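Local coordinates for protein probable molybdenum cofactor guanylyltransferase (Aquifex aeolicus, PDB 2E8B) that probably transfers the GMP moiety of GTP to Mo-molybdopterin, forming the molybdopterin guanine dinucleotide form of the molybdenum cofactor, at residues S10-G22 with A91-G105. Sequence-based numbering, arbitrary orientation.
Sequences SLSKVNTCYVLAG and ALKHAKEENVFVLSG
Thr16 O accepts from Phe101 N at 3.0 Å, the first rung of a parallel ladder between strands 16-22 and 99-104. Tyr18 N then donates to Phe101 O, Leu103 N to Tyr18 O, Leu20 N to Leu103 O and Gly105 N to Leu20 O. At the start of the ladder the Glu97 carboxylate grips Asn15 through both syn lone pairs: OE1 takes Asn15 N and OE2 takes Asn15 ND2, each at 3.1 Å, the latter nearly straight (169°) and in the amide plane. One water joins Thr16 N to Glu97 OE1 and Asn99 O; another links Thr16 OG1, Tyr18 OH and Lys96 N. A chi1 of -69°, with CG anti to the carbonyl carbon, carries the Tyr18 ring to the last turn of helix 84-94; Ala91 CB lies over one face, 4.1 Å from the ring centroid, while Val100 CB meets an edge. Leu20 CD1 packs on Val102 CG1 on this side, and Cys17 SG touches Phe101 CD1 (4.0 Å) on the other. Leu20 to Gly22 are predicted to bind GTP, and Ser104 OG hydrogen-bonds Asp106, a predicted magnesium ligand. Strands 56-61 and 140-142 flank the pair within the central sheet of the GT-A-type domain; helix 32-51 packs against Cys17, Val19 and Leu103.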
ATOM      1  N   SER A  10      15.648  -6.588  12.127  1.00 39.46           N
ATOM      2  CA  SER A  10      17.103  -6.466  12.123  1.00 38.24           C
ATOM      3  C   SER A  10      17.642  -5.446  11.120  1.00 36.39           C
ATOM      4  O   SER A  10      18.104  -4.376  11.514  1.00 36.20           O
ATOM      5  CB  SER A  10      17.744  -7.835  11.873  1.00 38.90           C
ATOM      6  OG  SER A  10      17.317  -8.386  10.642  1.00 41.31           O
ATOM      7  N   LEU A  11      17.582  -5.767   9.829  1.00 33.96           N
ATOM      8  CA  LEU A  11      18.101  -4.861   8.807  1.00 31.68           C
ATOM      9  C   LEU A  11      17.271  -3.602   8.583  1.00 30.60           C
ATOM     10  O   LEU A  11      17.806  -2.565   8.197  1.00 30.76           O
ATOM     11  CB  LEU A  11      18.292  -5.602   7.480  1.00 30.51           C
ATOM     12  CG  LEU A  11      19.566  -6.452   7.408  1.00 30.93           C
ATOM     13  CD1 LEU A  11      19.522  -7.538   8.465  1.00 32.92           C
ATOM     14  CD2 LEU A  11      19.707  -7.064   6.030  1.00 32.41           C
ATOM     15  N   SER A  12      15.966  -3.685   8.812  1.00 28.58           N
ATOM     16  CA  SER A  12      15.115  -2.516   8.641  1.00 28.03           C
ATOM     17  C   SER A  12      14.302  -2.260   9.899  1.00 27.21           C
ATOM     18  O   SER A  12      13.824  -3.199  10.538  1.00 27.25           O
ATOM     19  CB  SER A  12      14.175  -2.701   7.451  1.00 26.21           C
ATOM     20  OG  SER A  12      13.289  -1.602   7.350  1.00 26.16           O
ATOM     21  N   LYS A  13      14.156  -0.988  10.255  1.00 26.77           N
ATOM     22  CA  LYS A  13      13.393  -0.614  11.437  1.00 26.97           C
ATOM     23  C   LYS A  13      11.918  -0.467  11.098  1.00 26.31           C
ATOM     24  O   LYS A  13      11.100  -0.146  11.960  1.00 26.76           O
ATOM     25  CB  LYS A  13      13.934   0.689  12.032  1.00 28.68           C
ATOM     26  CG  LYS A  13      15.291   0.542  12.710  1.00 32.43           C
ATOM     27  CD  LYS A  13      15.216  -0.390  13.916  1.00 34.38           C
ATOM     28  CE  LYS A  13      16.537  -0.430  14.673  1.00 36.86           C
ATOM     29  NZ  LYS A  13      16.478  -1.318  15.869  1.00 37.01           N
ATOM     30  N   VAL A  14      11.584  -0.691   9.832  1.00 24.16           N
ATOM     31  CA  VAL A  14      10.196  -0.623   9.401  1.00 21.79           C
ATOM     32  C   VAL A  14       9.648  -2.021   9.669  1.00 20.51           C
ATOM     33  O   VAL A  14       9.926  -2.963   8.925  1.00 21.97           O
ATOM     34  CB  VAL A  14      10.083  -0.286   7.894  1.00 20.37           C
ATOM     35  CG1 VAL A  14       8.616  -0.262   7.473  1.00 20.07           C
ATOM     36  CG2 VAL A  14      10.732   1.065   7.611  1.00 20.36           C
ATOM     37  N   ASN A  15       8.892  -2.156  10.754  1.00 19.80           N
ATOM     38  CA  ASN A  15       8.334  -3.446  11.142  1.00 19.94           C
ATOM     39  C   ASN A  15       6.849  -3.616  10.844  1.00 18.97           C
ATOM     40  O   ASN A  15       6.304  -4.705  11.029  1.00 18.12           O
ATOM     41  CB  ASN A  15       8.558  -3.678  12.639  1.00 23.02           C
ATOM     42  CG  ASN A  15      10.024  -3.672  13.017  1.00 25.68           C
ATOM     43  OD1 ASN A  15      10.806  -4.483  12.523  1.00 28.05           O
ATOM     44  ND2 ASN A  15      10.402  -2.757  13.903  1.00 26.11           N
ATOM     45  N   THR A  16       6.189  -2.556  10.385  1.00 18.38           N
ATOM     46  CA  THR A  16       4.762  -2.652  10.105  1.00 18.62           C
ATOM     47  C   THR A  16       4.402  -2.269   8.672  1.00 16.80           C
ATOM     48  O   THR A  16       5.045  -1.416   8.059  1.00 16.58           O
ATOM     49  CB  THR A  16       3.951  -1.780  11.086  1.00 18.95           C
ATOM     50  OG1 THR A  16       4.087  -0.400  10.734  1.00 24.26           O
ATOM     51  CG2 THR A  16       4.471  -1.969  12.505  1.00 19.75           C
ATOM     52  N   CYS A  17       3.367  -2.915   8.146  1.00 16.25           N
ATOM     53  CA  CYS A  17       2.911  -2.667   6.787  1.00 15.19           C
ATOM     54  C   CYS A  17       1.392  -2.573   6.728  1.00 15.22           C
ATOM     55  O   CYS A  17       0.683  -3.307   7.422  1.00 15.21           O
ATOM     56  CB  CYS A  17       3.387  -3.796   5.869  1.00 15.83           C
ATOM     57  SG  CYS A  17       2.862  -3.718   4.128  1.00 15.89           S
ATOM     58  N   TYR A  18       0.901  -1.671   5.885  1.00 13.80           N
ATOM     59  CA  TYR A  18      -0.528  -1.480   5.703  1.00 12.55           C
ATOM     60  C   TYR A  18      -0.890  -1.853   4.279  1.00 12.26           C
ATOM     61  O   TYR A  18      -0.355  -1.287   3.335  1.00 14.24           O
ATOM     62  CB  TYR A  18      -0.898  -0.027   5.968  1.00 14.82           C
ATOM     63  CG  TYR A  18      -0.748   0.337   7.413  1.00 13.36           C
ATOM     64  CD1 TYR A  18       0.482   0.740   7.915  1.00 15.56           C
ATOM     65  CD2 TYR A  18      -1.820   0.207   8.297  1.00 13.99           C
ATOM     66  CE1 TYR A  18       0.654   1.001   9.263  1.00 14.68           C
ATOM     67  CE2 TYR A  18      -1.664   0.468   9.653  1.00 15.85           C
ATOM     68  CZ  TYR A  18      -0.421   0.863  10.127  1.00 16.13           C
ATOM     69  OH  TYR A  18      -0.246   1.120  11.459  1.00 16.63           O
ATOM     70  N   VAL A  19      -1.780  -2.830   4.139  1.00 12.97           N
ATOM     71  CA  VAL A  19      -2.229  -3.280   2.832  1.00 14.02           C
ATOM     72  C   VAL A  19      -3.549  -2.574   2.565  1.00 14.66           C
ATOM     73  O   VAL A  19      -4.521  -2.759   3.301  1.00 14.92           O
ATOM     74  CB  VAL A  19      -2.434  -4.810   2.810  1.00 12.96           C
ATOM     75  CG1 VAL A  19      -3.012  -5.241   1.473  1.00 13.29           C
ATOM     76  CG2 VAL A  19      -1.110  -5.512   3.067  1.00 14.69           C
ATOM     77  N   LEU A  20      -3.575  -1.757   1.518  1.00 14.49           N
ATOM     78  CA  LEU A  20      -4.765  -0.989   1.168  1.00 15.03           C
ATOM     79  C   LEU A  20      -5.772  -1.793   0.353  1.00 16.01           C
ATOM     80  O   LEU A  20      -5.500  -2.171  -0.783  1.00 17.73           O
ATOM     81  CB  LEU A  20      -4.357   0.278   0.403  1.00 15.52           C
ATOM     82  CG  LEU A  20      -3.283   1.129   1.084  1.00 18.34           C
ATOM     83  CD1 LEU A  20      -3.027   2.399   0.281  1.00 18.25           C
ATOM     84  CD2 LEU A  20      -3.736   1.487   2.493  1.00 17.77           C
ATOM     85  N   ALA A  21      -6.941  -2.036   0.942  1.00 17.36           N
ATOM     86  CA  ALA A  21      -8.000  -2.803   0.287  1.00 20.31           C
ATOM     87  C   ALA A  21      -9.065  -1.940  -0.386  1.00 22.09           C
ATOM     88  O   ALA A  21      -9.865  -2.448  -1.172  1.00 25.02           O
ATOM     89  CB  ALA A  21      -8.656  -3.735   1.292  1.00 16.14           C
ATOM     90  N   GLY A  22      -9.090  -0.652  -0.057  1.00 22.97           N
ATOM     91  CA  GLY A  22     -10.057   0.261  -0.654  1.00 21.52           C
ATOM     92  C   GLY A  22     -11.499   0.202  -0.165  1.00 22.01           C
ATOM     93  O   GLY A  22     -11.808  -0.305   0.909  1.00 12.78           O
ATOM     94  N   ALA A  91      -3.873   4.807   7.249  1.00 12.97           N
ATOM     95  CA  ALA A  91      -2.714   4.013   7.628  1.00 14.02           C
ATOM     96  C   ALA A  91      -1.774   4.799   8.543  1.00 15.91           C
ATOM     97  O   ALA A  91      -1.354   4.303   9.590  1.00 15.28           O
ATOM     98  CB  ALA A  91      -1.959   3.568   6.375  1.00 13.98           C
ATOM     99  N   LEU A  92      -1.453   6.027   8.145  1.00 16.91           N
ATOM    100  CA  LEU A  92      -0.534   6.856   8.919  1.00 18.42           C
ATOM    101  C   LEU A  92      -1.091   7.291  10.266  1.00 18.87           C
ATOM    102  O   LEU A  92      -0.341   7.469  11.228  1.00 18.11           O
ATOM    103  CB  LEU A  92      -0.111   8.066   8.094  1.00 19.98           C
ATOM    104  CG  LEU A  92       0.714   7.678   6.864  1.00 20.22           C
ATOM    105  CD1 LEU A  92       1.036   8.910   6.050  1.00 20.39           C
ATOM    106  CD2 LEU A  92       1.993   6.971   7.302  1.00 21.41           C
ATOM    107  N   LYS A  93      -2.407   7.452  10.338  1.00 19.18           N
ATOM    108  CA  LYS A  93      -3.058   7.835  11.585  1.00 20.96           C
ATOM    109  C   LYS A  93      -2.894   6.692  12.594  1.00 21.43           C
ATOM    110  O   LYS A  93      -2.672   6.919  13.786  1.00 20.56           O
ATOM    111  CB  LYS A  93      -4.541   8.099  11.314  1.00 22.35           C
ATOM    112  CG  LYS A  93      -5.390   8.444  12.523  1.00 25.02           C
ATOM    113  CD  LYS A  93      -6.836   8.637  12.080  1.00 27.05           C
ATOM    114  CE  LYS A  93      -7.763   8.923  13.243  1.00 27.00           C
ATOM    115  NZ  LYS A  93      -9.154   9.125  12.754  1.00 28.85           N
ATOM    116  N   HIS A  94      -2.985   5.462  12.096  1.00 19.56           N
ATOM    117  CA  HIS A  94      -2.867   4.272  12.928  1.00 18.44           C
ATOM    118  C   HIS A  94      -1.420   3.919  13.261  1.00 17.92           C
ATOM    119  O   HIS A  94      -1.149   3.339  14.307  1.00 19.42           O
ATOM    120  CB  HIS A  94      -3.517   3.078  12.218  1.00 17.02           C
ATOM    121  CG  HIS A  94      -3.448   1.798  12.990  1.00 18.89           C
ATOM    122  ND1 HIS A  94      -4.338   1.481  13.993  1.00 20.45           N
ATOM    123  CD2 HIS A  94      -2.595   0.750  12.902  1.00 16.15           C
ATOM    124  CE1 HIS A  94      -4.040   0.293  14.488  1.00 18.99           C
ATOM    125  NE2 HIS A  94      -2.985  -0.171  13.842  1.00 21.58           N
ATOM    126  N   ALA A  95      -0.499   4.268  12.365  1.00 18.29           N
ATOM    127  CA  ALA A  95       0.922   3.958  12.534  1.00 18.58           C
ATOM    128  C   ALA A  95       1.439   4.091  13.966  1.00 20.65           C
ATOM    129  O   ALA A  95       1.194   5.095  14.629  1.00 20.53           O
ATOM    130  CB  ALA A  95       1.750   4.833  11.605  1.00 18.86           C
ATOM    131  N   LYS A  96       2.158   3.070  14.428  1.00 22.96           N
ATOM    132  CA  LYS A  96       2.726   3.068  15.774  1.00 24.81           C
ATOM    133  C   LYS A  96       4.229   3.330  15.728  1.00 24.53           C
ATOM    134  O   LYS A  96       4.872   3.493  16.767  1.00 26.82           O
ATOM    135  CB  LYS A  96       2.461   1.726  16.464  1.00 25.57           C
ATOM    136  CG  LYS A  96       1.004   1.284  16.443  1.00 30.27           C
ATOM    137  CD  LYS A  96       0.065   2.358  16.975  1.00 33.80           C
ATOM    138  CE  LYS A  96      -1.386   1.899  16.898  1.00 34.90           C
ATOM    139  NZ  LYS A  96      -2.341   3.016  17.141  1.00 36.15           N
ATOM    140  N   GLU A  97       4.786   3.355  14.520  1.00 23.21           N
ATOM    141  CA  GLU A  97       6.209   3.622  14.330  1.00 23.23           C
ATOM    142  C   GLU A  97       6.333   4.829  13.400  1.00 22.68           C
ATOM    143  O   GLU A  97       5.373   5.189  12.721  1.00 21.56           O
ATOM    144  CB  GLU A  97       6.915   2.406  13.722  1.00 23.99           C
ATOM    145  CG  GLU A  97       6.836   1.139  14.568  1.00 28.35           C
ATOM    146  CD  GLU A  97       7.791   0.058  14.091  1.00 30.81           C
ATOM    147  OE1 GLU A  97       7.791  -0.248  12.881  1.00 28.82           O
ATOM    148  OE2 GLU A  97       8.542  -0.492  14.925  1.00 32.36           O
ATOM    149  N   GLU A  98       7.510   5.445  13.367  1.00 22.58           N
ATOM    150  CA  GLU A  98       7.736   6.634  12.543  1.00 23.55           C
ATOM    151  C   GLU A  98       7.650   6.414  11.035  1.00 21.47           C
ATOM    152  O   GLU A  98       7.238   7.309  10.294  1.00 21.79           O
ATOM    153  CB  GLU A  98       9.093   7.256  12.884  1.00 27.25           C
ATOM    154  CG  GLU A  98       9.425   8.495  12.066  1.00 32.94           C
ATOM    155  CD  GLU A  98       8.361   9.571  12.184  1.00 36.18           C
ATOM    156  OE1 GLU A  98       8.101  10.030  13.316  1.00 38.81           O
ATOM    157  OE2 GLU A  98       7.786   9.959  11.144  1.00 36.46           O
ATOM    158  N   ASN A  99       8.053   5.234  10.581  1.00 18.79           N
ATOM    159  CA  ASN A  99       8.008   4.913   9.160  1.00 17.18           C
ATOM    160  C   ASN A  99       7.297   3.579   8.982  1.00 17.96           C
ATOM    161  O   ASN A  99       7.610   2.607   9.668  1.00 17.49           O
ATOM    162  CB  ASN A  99       9.428   4.831   8.596  1.00 18.08           C
ATOM    163  CG  ASN A  99      10.192   6.126   8.756  1.00 21.50           C
ATOM    164  OD1 ASN A  99       9.792   7.165   8.230  1.00 20.43           O
ATOM    165  ND2 ASN A  99      11.299   6.076   9.491  1.00 23.04           N
ATOM    166  N   VAL A 100       6.331   3.535   8.070  1.00 16.17           N
ATOM    167  CA  VAL A 100       5.593   2.306   7.829  1.00 14.98           C
ATOM    168  C   VAL A 100       5.515   2.007   6.341  1.00 14.81           C
ATOM    169  O   VAL A 100       5.599   2.914   5.507  1.00 13.89           O
ATOM    170  CB  VAL A 100       4.153   2.387   8.404  1.00 15.71           C
ATOM    171  CG1 VAL A 100       4.206   2.665   9.906  1.00 16.14           C
ATOM    172  CG2 VAL A 100       3.358   3.465   7.682  1.00 15.90           C
ATOM    173  N   PHE A 101       5.380   0.728   6.006  1.00 13.23           N
ATOM    174  CA  PHE A 101       5.278   0.350   4.610  1.00 12.88           C
ATOM    175  C   PHE A 101       3.819   0.409   4.177  1.00 13.92           C
ATOM    176  O   PHE A 101       2.907   0.157   4.973  1.00 14.63           O
ATOM    177  CB  PHE A 101       5.827  -1.060   4.375  1.00 12.92           C
ATOM    178  CG  PHE A 101       6.323  -1.274   2.977  1.00 12.38           C
ATOM    179  CD1 PHE A 101       5.453  -1.661   1.966  1.00 15.36           C
ATOM    180  CD2 PHE A 101       7.653  -1.018   2.654  1.00 14.39           C
ATOM    181  CE1 PHE A 101       5.897  -1.783   0.649  1.00 14.25           C
ATOM    182  CE2 PHE A 101       8.107  -1.137   1.341  1.00 16.33           C
ATOM    183  CZ  PHE A 101       7.223  -1.520   0.335  1.00 12.91           C
ATOM    184  N   VAL A 102       3.607   0.769   2.915  1.00 13.43           N
ATOM    185  CA  VAL A 102       2.272   0.858   2.338  1.00 13.15           C
ATOM    186  C   VAL A 102       2.303  -0.004   1.088  1.00 13.89           C
ATOM    187  O   VAL A 102       3.204   0.122   0.255  1.00 12.36           O
ATOM    188  CB  VAL A 102       1.915   2.311   1.971  1.00 12.65           C
ATOM    189  CG1 VAL A 102       0.580   2.351   1.233  1.00 14.56           C
ATOM    190  CG2 VAL A 102       1.834   3.156   3.236  1.00 14.74           C
ATOM    191  N   LEU A 103       1.314  -0.879   0.960  1.00 12.34           N
ATOM    192  CA  LEU A 103       1.267  -1.807  -0.154  1.00 14.85           C
ATOM    193  C   LEU A 103      -0.160  -1.953  -0.665  1.00 13.96           C
ATOM    194  O   LEU A 103      -1.053  -2.345   0.083  1.00 15.45           O
ATOM    195  CB  LEU A 103       1.809  -3.158   0.332  1.00 17.50           C
ATOM    196  CG  LEU A 103       2.144  -4.307  -0.612  1.00 20.21           C
ATOM    197  CD1 LEU A 103       3.180  -3.865  -1.637  1.00 16.81           C
ATOM    198  CD2 LEU A 103       2.690  -5.472   0.216  1.00 18.51           C
ATOM    199  N   SER A 104      -0.377  -1.625  -1.935  1.00 13.06           N
ATOM    200  CA  SER A 104      -1.704  -1.747  -2.531  1.00 13.62           C
ATOM    201  C   SER A 104      -2.106  -3.223  -2.564  1.00 13.91           C
ATOM    202  O   SER A 104      -1.279  -4.096  -2.829  1.00 13.57           O
ATOM    203  CB  SER A 104      -1.694  -1.174  -3.951  1.00 16.33           C
ATOM    204  OG  SER A 104      -2.988  -1.217  -4.518  1.00 17.22           O
ATOM    205  N   GLY A 105      -3.378  -3.501  -2.294  1.00 14.20           N
ATOM    206  CA  GLY A 105      -3.836  -4.879  -2.295  1.00 15.79           C
ATOM    207  C   GLY A 105      -4.218  -5.457  -3.648  1.00 16.86           C
ATOM    208  O   GLY A 105      -4.768  -6.557  -3.710  1.00 17.00           O
TER
HETATM  209  O   HOH W   1       9.777   2.676  11.548  1.00 30.93           O
HETATM  210  O   HOH W   2       6.777   0.360  10.685  1.00 18.67           O
HETATM  211  O   HOH W   3       2.076   0.616  12.630  1.00 30.09           O